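PDB 5ZRU: alpha-1,3-glucanase from Bacillus circulans, which hydrolyses alpha-1,3-glucan, this chain being the catalytic unit of a longer family 87 glycoside hydrolase. Local coordinates for residues 66-71 and 148-153; 277-282 and 312-317; 419-424 and 452-457. One frame throughout, in Å; residues are numbered along the deposited sequence.

Interaction 1 (66-71 and 148-153); sequences WTIRPG and LQPGDT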
loop_
_atom_site.group_PDB
_atom_site.type_symbol
_atom_site.label_atom_id
_atom_site.label_comp_id
_atom_site.label_asym_id
_atom_site.label_seq_id
_atom_site.Cartn_x
_atom_site.Cartn_y
_atom_site.Cartn_z
ATOM N N TRP A 66 -22.874 10.950 -6.884
ATOM C CA TRP A 66 -22.420 11.887 -5.872
ATOM C C TRP A 66 -22.621 13.315 -6.361
ATOM O O TRP A 66 -22.574 13.583 -7.563
ATOM C CB TRP A 66 -20.937 11.691 -5.548
ATOM C CG TRP A 66 -20.605 10.431 -4.823
ATOM C CD1 TRP A 66 -20.511 10.271 -3.475
ATOM C CD2 TRP A 66 -20.276 9.169 -5.402
ATOM N NE1 TRP A 66 -20.162 8.978 -3.172
ATOM C CE2 TRP A 66 -20.003 8.282 -4.339
ATOM C CE3 TRP A 66 -20.195 8.695 -6.714
ATOM C CZ2 TRP A 66 -19.662 6.951 -4.548
ATOM C CZ3 TRP A 66 -19.863 7.368 -6.919
ATOM C CH2 TRP A 66 -19.601 6.514 -5.842
ATOM N N THR A 67 -22.823 14.231 -5.420
ATOM C CA THR A 67 -22.859 15.657 -5.714
ATOM C C THR A 67 -21.609 16.318 -5.152
ATOM O O THR A 67 -21.313 16.180 -3.961
ATOM C CB THR A 67 -24.111 16.319 -5.130
ATOM O OG1 THR A 67 -25.266 15.649 -5.629
ATOM C CG2 THR A 67 -24.183 17.786 -5.548
ATOM N N ILE A 68 -20.884 17.037 -6.012
ATOM C CA ILE A 68 -19.638 17.673 -5.594
ATOM C C ILE A 68 -19.925 18.692 -4.501
ATOM O O ILE A 68 -20.851 19.504 -4.616
ATOM C CB ILE A 68 -18.951 18.321 -6.800
ATOM C CG1 ILE A 68 -18.744 17.278 -7.902
ATOM C CG2 ILE A 68 -17.634 18.954 -6.385
ATOM C CD1 ILE A 68 -17.867 16.100 -7.457
ATOM N N ARG A 69 -19.123 18.658 -3.440
ATOM C CA ARG A 69 -19.309 19.520 -2.281
ATOM C C ARG A 69 -18.779 20.930 -2.539
ATOM O O ARG A 69 -17.951 21.142 -3.428
ATOM C CB ARG A 69 -18.587 18.938 -1.070
ATOM C CG ARG A 69 -18.990 17.540 -0.667
ATOM C CD ARG A 69 -18.066 17.058 0.445
ATOM N NE ARG A 69 -18.274 15.651 0.723
ATOM C CZ ARG A 69 -17.407 14.693 0.429
ATOM N NH1 ARG A 69 -16.239 14.989 -0.131
ATOM N NH2 ARG A 69 -17.706 13.437 0.721
ATOM N N PRO A 70 -19.240 21.914 -1.760
ATOM C CA PRO A 70 -18.645 23.257 -1.828
ATOM C C PRO A 70 -17.134 23.209 -1.647
ATOM O O PRO A 70 -16.610 22.473 -0.810
ATOM C CB PRO A 70 -19.320 24.002 -0.670
ATOM C CG PRO A 70 -20.629 23.308 -0.481
ATOM C CD PRO A 70 -20.381 21.854 -0.828
ATOM N N GLY A 71 -16.431 23.998 -2.454
ATOM C CA GLY A 71 -14.990 24.068 -2.370
ATOM C C GLY A 71 -14.242 22.858 -2.886
ATOM O O GLY A 71 -13.016 22.813 -2.752
ATOM N N LEU A 148 -15.015 19.036 -12.649
ATOM C CA LEU A 148 -16.226 19.001 -11.847
ATOM C C LEU A 148 -16.258 20.187 -10.893
ATOM O O LEU A 148 -15.243 20.548 -10.287
ATOM C CB LEU A 148 -16.287 17.692 -11.058
ATOM C CG LEU A 148 -16.352 16.430 -11.918
ATOM C CD1 LEU A 148 -15.825 15.217 -11.159
ATOM C CD2 LEU A 148 -17.782 16.183 -12.398
ATOM N N GLN A 149 -17.433 20.788 -10.748
ATOM C CA GLN A 149 -17.636 21.961 -9.915
ATOM C C GLN A 149 -18.642 21.653 -8.811
ATOM O O GLN A 149 -19.482 20.760 -8.963
ATOM C CB GLN A 149 -18.155 23.141 -10.753
ATOM C CG GLN A 149 -17.412 23.367 -12.059
ATOM C CD GLN A 149 -16.531 24.594 -12.020
ATOM O OE1 GLN A 149 -15.877 24.871 -11.012
ATOM N NE2 GLN A 149 -16.513 25.347 -13.118
ATOM N N PRO A 150 -18.583 22.371 -7.688
ATOM C CA PRO A 150 -19.592 22.184 -6.635
ATOM C C PRO A 150 -21.006 22.215 -7.200
ATOM O O PRO A 150 -21.347 23.060 -8.031
ATOM C CB PRO A 150 -19.329 23.363 -5.691
ATOM C CG PRO A 150 -17.857 23.629 -5.852
ATOM C CD PRO A 150 -17.550 23.353 -7.301
ATOM N N GLY A 151 -21.826 21.259 -6.773
ATOM C CA GLY A 151 -23.162 21.110 -7.294
ATOM C C GLY A 151 -23.294 20.157 -8.464
ATOM O O GLY A 151 -24.404 19.682 -8.733
ATOM N N ASP A 152 -22.205 19.879 -9.182
ATOM C CA ASP A 152 -22.259 18.873 -10.234
ATOM C C ASP A 152 -22.596 17.520 -9.628
ATOM O O ASP A 152 -22.238 17.222 -8.489
ATOM C CB ASP A 152 -20.920 18.767 -10.971
ATOM C CG ASP A 152 -20.692 19.892 -11.959
ATOM O OD1 ASP A 152 -21.651 20.639 -12.281
ATOM O OD2 ASP A 152 -19.536 20.033 -12.409
ATOM N N THR A 153 -23.289 16.691 -10.396
ATOM C CA THR A 153 -23.499 15.305 -10.010
ATOM C C THR A 153 -22.674 14.425 -10.933
ATOM O O THR A 153 -22.714 14.595 -12.154
ATOM C CB THR A 153 -24.973 14.914 -10.078
ATOM O OG1 THR A 153 -25.446 15.081 -11.419
ATOM C CG2 THR A 153 -25.787 15.783 -9.130
#

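Interaction 2 (277-282 and 312-317); sequences LDFSHI and HNVWVE. With ZN (zinc ion), chain F; CA (calcium ion), chain L.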
loop_
_atom_site.group_PDB
_atom_site.type_symbol
_atom_site.label_atom_id
_atom_site.label_comp_id
_atom_site.label_asym_id
_atom_site.label_seq_id
_atom_site.Cartn_x
_atom_site.Cartn_y
_atom_site.Cartn_z
ATOM N N LEU A 277 19.855 9.432 -7.261
ATOM C CA LEU A 277 18.820 9.450 -8.279
ATOM C C LEU A 277 17.652 10.288 -7.779
ATOM O O LEU A 277 17.393 10.368 -6.574
ATOM C CB LEU A 277 18.371 8.032 -8.641
ATOM C CG LEU A 277 17.625 7.163 -7.634
ATOM C CD1 LEU A 277 16.128 7.397 -7.745
ATOM C CD2 LEU A 277 17.954 5.679 -7.867
ATOM N N ASP A 278 16.971 10.944 -8.717
ATOM C CA ASP A 278 15.754 11.699 -8.433
ATOM C C ASP A 278 14.762 11.325 -9.520
ATOM O O ASP A 278 14.984 11.627 -10.698
ATOM C CB ASP A 278 15.998 13.212 -8.415
ATOM C CG ASP A 278 14.766 13.987 -7.953
ATOM O OD1 ASP A 278 14.496 14.007 -6.744
ATOM O OD2 ASP A 278 14.041 14.542 -8.799
ATOM N N PHE A 279 13.694 10.632 -9.132
ATOM C CA PHE A 279 12.734 10.071 -10.075
ATOM C C PHE A 279 11.368 10.574 -9.650
ATOM O O PHE A 279 10.981 10.384 -8.493
ATOM C CB PHE A 279 12.801 8.533 -10.046
ATOM C CG PHE A 279 11.991 7.858 -11.110
ATOM C CD1 PHE A 279 10.606 7.782 -11.011
ATOM C CD2 PHE A 279 12.622 7.260 -12.201
ATOM C CE1 PHE A 279 9.850 7.149 -12.002
ATOM C CE2 PHE A 279 11.870 6.624 -13.196
ATOM C CZ PHE A 279 10.491 6.572 -13.091
ATOM N N SER A 280 10.635 11.214 -10.566
ATOM C CA SER A 280 9.415 11.864 -10.106
ATOM C C SER A 280 8.410 12.036 -11.230
ATOM O O SER A 280 8.755 12.022 -12.416
ATOM C CB SER A 280 9.707 13.240 -9.488
ATOM O OG SER A 280 10.209 14.153 -10.455
ATOM N N HIS A 281 7.147 12.206 -10.810
ATOM C CA HIS A 281 6.075 12.789 -11.625
ATOM C C HIS A 281 5.669 11.869 -12.773
ATOM O O HIS A 281 5.484 12.300 -13.914
ATOM C CB HIS A 281 6.462 14.184 -12.114
ATOM C CG HIS A 281 6.372 15.206 -11.028
ATOM N ND1 HIS A 281 5.191 15.478 -10.371
ATOM C CD2 HIS A 281 7.319 15.968 -10.435
ATOM C CE1 HIS A 281 5.408 16.388 -9.439
ATOM N NE2 HIS A 281 6.691 16.703 -9.459
ATOM N N ILE A 282 5.493 10.592 -12.437
ATOM C CA ILE A 282 5.190 9.544 -13.402
ATOM C C ILE A 282 4.184 8.601 -12.770
ATOM O O ILE A 282 4.271 8.307 -11.572
ATOM C CB ILE A 282 6.479 8.797 -13.807
ATOM C CG1 ILE A 282 7.327 9.687 -14.720
ATOM C CG2 ILE A 282 6.183 7.459 -14.474
ATOM C CD1 ILE A 282 8.779 9.325 -14.731
ATOM N N HIS A 312 9.708 10.510 -5.822
ATOM C CA HIS A 312 8.657 11.316 -5.230
ATOM C C HIS A 312 7.612 11.683 -6.272
ATOM O O HIS A 312 7.895 11.741 -7.468
ATOM C CB HIS A 312 9.242 12.584 -4.578
ATOM C CG HIS A 312 9.830 13.562 -5.550
ATOM N ND1 HIS A 312 9.084 14.559 -6.143
ATOM C CD2 HIS A 312 11.098 13.717 -6.006
ATOM C CE1 HIS A 312 9.864 15.285 -6.924
ATOM N NE2 HIS A 312 11.090 14.797 -6.859
ATOM N N ASN A 313 6.386 11.902 -5.801
ATOM C CA ASN A 313 5.280 12.253 -6.690
ATOM C C ASN A 313 5.140 11.222 -7.811
ATOM O O ASN A 313 5.066 11.553 -8.994
ATOM C CB ASN A 313 5.470 13.662 -7.258
ATOM C CG ASN A 313 5.426 14.727 -6.182
ATOM O OD1 ASN A 313 6.434 15.023 -5.538
ATOM N ND2 ASN A 313 4.252 15.311 -5.985
ATOM N N VAL A 314 5.146 9.947 -7.434
ATOM C CA VAL A 314 4.884 8.883 -8.393
ATOM C C VAL A 314 3.602 8.168 -7.982
ATOM O O VAL A 314 3.138 8.254 -6.840
ATOM C CB VAL A 314 6.057 7.881 -8.520
ATOM C CG1 VAL A 314 7.311 8.563 -9.086
ATOM C CG2 VAL A 314 6.355 7.186 -7.173
ATOM N N TRP A 315 3.036 7.448 -8.944
ATOM C CA TRP A 315 1.792 6.705 -8.779
ATOM C C TRP A 315 2.051 5.342 -9.407
ATOM O O TRP A 315 2.241 5.253 -10.624
ATOM C CB TRP A 315 0.641 7.443 -9.466
ATOM C CG TRP A 315 -0.748 6.953 -9.158
ATOM C CD1 TRP A 315 -1.098 5.796 -8.518
ATOM C CD2 TRP A 315 -1.973 7.621 -9.484
ATOM N NE1 TRP A 315 -2.472 5.711 -8.417
ATOM C CE2 TRP A 315 -3.028 6.823 -9.003
ATOM C CE3 TRP A 315 -2.280 8.826 -10.138
ATOM C CZ2 TRP A 315 -4.373 7.184 -9.158
ATOM C CZ3 TRP A 315 -3.618 9.191 -10.281
ATOM C CH2 TRP A 315 -4.644 8.375 -9.788
ATOM N N VAL A 316 2.133 4.287 -8.591
ATOM C CA VAL A 316 2.506 2.965 -9.094
ATOM C C VAL A 316 1.536 1.924 -8.556
ATOM O O VAL A 316 1.148 1.962 -7.382
ATOM C CB VAL A 316 3.964 2.584 -8.750
ATOM C CG1 VAL A 316 4.925 3.568 -9.405
ATOM C CG2 VAL A 316 4.179 2.511 -7.233
ATOM N N GLU A 317 1.122 1.004 -9.428
ATOM C CA GLU A 317 0.177 -0.018 -9.011
ATOM C C GLU A 317 0.360 -1.285 -9.834
ATOM O O GLU A 317 0.903 -1.265 -10.940
ATOM C CB GLU A 317 -1.280 0.478 -9.107
ATOM C CG GLU A 317 -1.728 1.015 -10.441
ATOM C CD GLU A 317 -3.149 1.610 -10.395
ATOM O OE1 GLU A 317 -3.815 1.529 -9.340
ATOM O OE2 GLU A 317 -3.592 2.164 -11.424
HETATM ZN ZN ZN F . 12.745 15.683 -7.767
HETATM CA CA CA L . 7.716 18.326 -8.435
HETATM O O HOH W 1 11.833 16.620 -9.437
HETATM O O HOH W 2 7.830 18.241 -6.224
HETATM O O HOH W 3 9.996 18.137 -9.076
#

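Interaction 3 (419-424 and 452-457); sequences KATHNL and VFSDTT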
loop_
_atom_site.group_PDB
_atom_site.type_symbol
_atom_site.label_atom_id
_atom_site.label_comp_id
_atom_site.label_asym_id
_atom_site.label_seq_id
_atom_site.Cartn_x
_atom_site.Cartn_y
_atom_site.Cartn_z
ATOM N N LYS A 419 11.409 4.463 13.153
ATOM C CA LYS A 419 10.231 5.078 13.739
ATOM C C LYS A 419 9.119 5.164 12.710
ATOM O O LYS A 419 9.363 5.217 11.506
ATOM C CB LYS A 419 10.511 6.468 14.301
ATOM C CG LYS A 419 10.750 7.525 13.258
ATOM C CD LYS A 419 11.094 8.849 13.959
ATOM C CE LYS A 419 11.688 9.862 13.000
ATOM N NZ LYS A 419 11.824 11.203 13.640
ATOM N N ALA A 420 7.891 5.180 13.209
ATOM C CA ALA A 420 6.708 5.331 12.370
ATOM C C ALA A 420 5.785 6.275 13.119
ATOM O O ALA A 420 5.267 5.915 14.181
ATOM C CB ALA A 420 6.037 3.981 12.093
ATOM N N THR A 421 5.592 7.483 12.591
ATOM C CA THR A 421 4.838 8.496 13.322
ATOM C C THR A 421 3.852 9.204 12.402
ATOM O O THR A 421 4.061 9.299 11.194
ATOM C CB THR A 421 5.753 9.555 13.969
ATOM O OG1 THR A 421 6.274 10.411 12.946
ATOM C CG2 THR A 421 6.915 8.915 14.730
ATOM N N HIS A 422 2.778 9.718 12.995
ATOM C CA HIS A 422 1.822 10.577 12.291
ATOM C C HIS A 422 1.143 9.850 11.132
ATOM O O HIS A 422 0.856 10.435 10.088
ATOM C CB HIS A 422 2.502 11.868 11.830
ATOM C CG HIS A 422 2.975 12.711 12.975
ATOM N ND1 HIS A 422 4.245 12.605 13.504
ATOM C CD2 HIS A 422 2.323 13.619 13.740
ATOM C CE1 HIS A 422 4.362 13.433 14.525
ATOM N NE2 HIS A 422 3.216 14.066 14.686
ATOM N N ASN A 423 0.840 8.575 11.330
ATOM C CA ASN A 423 0.209 7.781 10.290
ATOM C C ASN A 423 -1.272 7.589 10.583
ATOM O O ASN A 423 -1.737 7.730 11.718
ATOM C CB ASN A 423 0.900 6.421 10.155
ATOM C CG ASN A 423 2.332 6.553 9.707
ATOM O OD1 ASN A 423 2.608 7.128 8.654
ATOM N ND2 ASN A 423 3.257 6.029 10.509
ATOM N N LEU A 424 -2.010 7.275 9.525
ATOM C CA LEU A 424 -3.420 6.913 9.601
ATOM C C LEU A 424 -3.556 5.563 8.918
ATOM O O LEU A 424 -3.200 5.424 7.742
ATOM C CB LEU A 424 -4.298 7.977 8.920
ATOM C CG LEU A 424 -5.799 7.739 8.729
ATOM C CD1 LEU A 424 -6.504 7.561 10.073
ATOM C CD2 LEU A 424 -6.417 8.903 7.941
ATOM N N VAL A 452 10.276 3.541 17.726
ATOM C CA VAL A 452 9.191 4.396 18.194
ATOM C C VAL A 452 8.032 4.344 17.208
ATOM O O VAL A 452 8.235 4.500 15.999
ATOM C CB VAL A 452 9.656 5.854 18.377
ATOM C CG1 VAL A 452 8.461 6.762 18.636
ATOM C CG2 VAL A 452 10.659 5.949 19.514
ATOM N N PHE A 453 6.818 4.156 17.731
ATOM C CA PHE A 453 5.573 4.414 17.013
ATOM C C PHE A 453 4.851 5.537 17.738
ATOM O O PHE A 453 4.706 5.486 18.963
ATOM C CB PHE A 453 4.663 3.180 16.974
ATOM C CG PHE A 453 5.252 2.000 16.245
ATOM C CD1 PHE A 453 6.063 1.086 16.904
ATOM C CD2 PHE A 453 4.977 1.802 14.900
ATOM C CE1 PHE A 453 6.591 -0.003 16.238
ATOM C CE2 PHE A 453 5.508 0.714 14.222
ATOM C CZ PHE A 453 6.315 -0.194 14.893
ATOM N N SER A 454 4.393 6.550 17.006
ATOM C CA SER A 454 3.718 7.626 17.716
ATOM C C SER A 454 2.703 8.315 16.826
ATOM O O SER A 454 2.747 8.218 15.595
ATOM C CB SER A 454 4.704 8.675 18.247
ATOM O OG SER A 454 5.068 9.571 17.209
ATOM N N ASP A 455 1.785 9.014 17.491
ATOM C CA ASP A 455 0.903 9.989 16.866
ATOM C C ASP A 455 0.132 9.366 15.713
ATOM O O ASP A 455 0.151 9.853 14.587
ATOM C CB ASP A 455 1.709 11.212 16.419
ATOM C CG ASP A 455 2.295 11.963 17.594
ATOM O OD1 ASP A 455 1.536 12.713 18.242
ATOM O OD2 ASP A 455 3.496 11.772 17.892
ATOM N N THR A 456 -0.544 8.259 15.995
ATOM C CA THR A 456 -1.078 7.447 14.911
ATOM C C THR A 456 -2.494 7.014 15.247
ATOM O O THR A 456 -2.786 6.663 16.392
ATOM C CB THR A 456 -0.173 6.235 14.646
ATOM O OG1 THR A 456 1.054 6.685 14.051
ATOM C CG2 THR A 456 -0.842 5.216 13.707
ATOM N N THR A 457 -3.372 7.071 14.250
ATOM C CA THR A 457 -4.761 6.650 14.374
ATOM C C THR A 457 -4.966 5.370 13.581
ATOM O O THR A 457 -4.559 5.284 12.417
ATOM C CB THR A 457 -5.708 7.741 13.875
ATOM O OG1 THR A 457 -5.551 8.890 14.709
ATOM C CG2 THR A 457 -7.170 7.276 13.923
HETATM O O HOH W 4 2.853 4.632 13.083
#

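Interaction 1 (66-71 and 148-153)
L148 meets I68 where the second segment begins: its CB lies 4.0 Å from I68 CG1, a branch set beside its own backbone N by a chi1 of -55°. At Q149 the main chain takes over, with the carbonyl O 3.3 Å from I68 CB. The N-H of Q149 meets D152 OD2 from above the carboxylate plane at 2.8 Å, bracing the type II turn from Q149 to D152. P150, second in that turn, lays its ring against the chain from R69 to G71, CB coming within 3.5 Å of R69 O. G151 supplies the positive phi of the third position, and its N-H makes a nearly straight 2.9 Å bond to I68 O. D152 O accepts from I68 N at 2.8 Å, and I68 is gripped through both backbone polar atoms. An alanine in place of I68 would lose CG1 from against L148 CB and D152 CB and would probably leave a gap beside I173 of strand 166-174. T153 joins T67, side chains alongside, in a non-hydrogen-bonded antiparallel pair of the five-stranded sheet of catalytic domain D1, whose membership of the galactose-binding-domain-like clan is consistent with a beta-sandwich.

Interaction 2 (277-282 and 312-317)
D278 swings CG anti to its backbone N (chi1 -173°), H312 holds CG between N and the carbonyl carbon (chi1 67°), and the two side chains meet at one zinc ion. They stand on neighbouring coils of a parallel beta-helix, the fold of the pectate-lyase-like clan. D278 OD2 binds the zinc ion at 2.0 Å and H312 NE2 at 2.1 Å; H3 and a water complete the site. That water also hydrogen-bonds S280 OG, while S280 CB covers one face of the H312 ring, 3.4 Å from its centroid and offset toward the rim. The chain turns the corner with positive phi at both H281 and N313, one directly across from the other. N313 CB lies over a face of the H281 ring, and the H312 ring meets the H281 face in an offset edge-to-face pair, planes 84° apart. H281 NE2 binds a calcium ion at 2.2 Å. Main-chain bonds join the coils on both sides of the corner, H312 N to F279 O and W315 N to I282 O, each 3.0 Å. The rotation of the zinc-binding imidazole is steadied by H312 ND1, which donates in the ring plane to a lone pair of N313 OD1 at 2.8 Å.

Interaction 3 (419-424 and 452-457)
A420 and its neighbours bind 452-457 first through the backbone, strands 419-421 and 452-454 running parallel, 2° apart. A420 N donates to V452 O at 2.9 Å, S454 N to A420 O and H422 N to S454 O; past the corner T457 N donates to N423 O. Among hydroxyls, T456 OG1 donates to S454 O at 2.8 Å, from the carbonyl face opposite H422 N, and receives a weak bond from N423 N. A water gives hydrogens to T456 OG1 and, weakly, A420 O, and accepts from N423 ND2; N399 N (to OD1) and F396 O (from ND2) also hold N423. In stacking, H422 and D455 lie side by side, both with CG anti to the carbonyl carbon (chi1 near -65°), ring and carboxylate planes 4° apart and D455 CB 3.7 Å from the ring centroid. S454 OG donates to D455 OD2 at 2.8 Å; T421 OG1 meets H422 ND1 at 3.0 Å and is also hydrogen-bonded to S397 OG. On the face of A420 and F453, A420 CB touches F453 CD2 at 3.7 Å. The buried side thus mixes this pair with hydrogen-bonded N423, T456 and water, while H422 and D455 stack at the corner, where the carboxylate may favour a protonated H422.

How the interactions relate
The three contacts follow one another along the chain, each closing before the next opens. Interaction 1 belongs to the antiparallel domain D1, whereas interactions 2 and 3 both lie in domain D2, the parallel beta-helix. The centre of interaction 1 is about 30 Å from that of interaction 2 and about 33 Å from that of interaction 3, nearest atoms about 13 and 14 Å away. Interactions 2 and 3 have centres about 24 Å and nearest atoms about 16 Å apart, with coils containing 345-347, 369-371 and 400-402 between them. Both join successive coils at a corner, one with metal ions, one without, while D1 is a separate domain that touches the beta-helix, H141 stacking on W315.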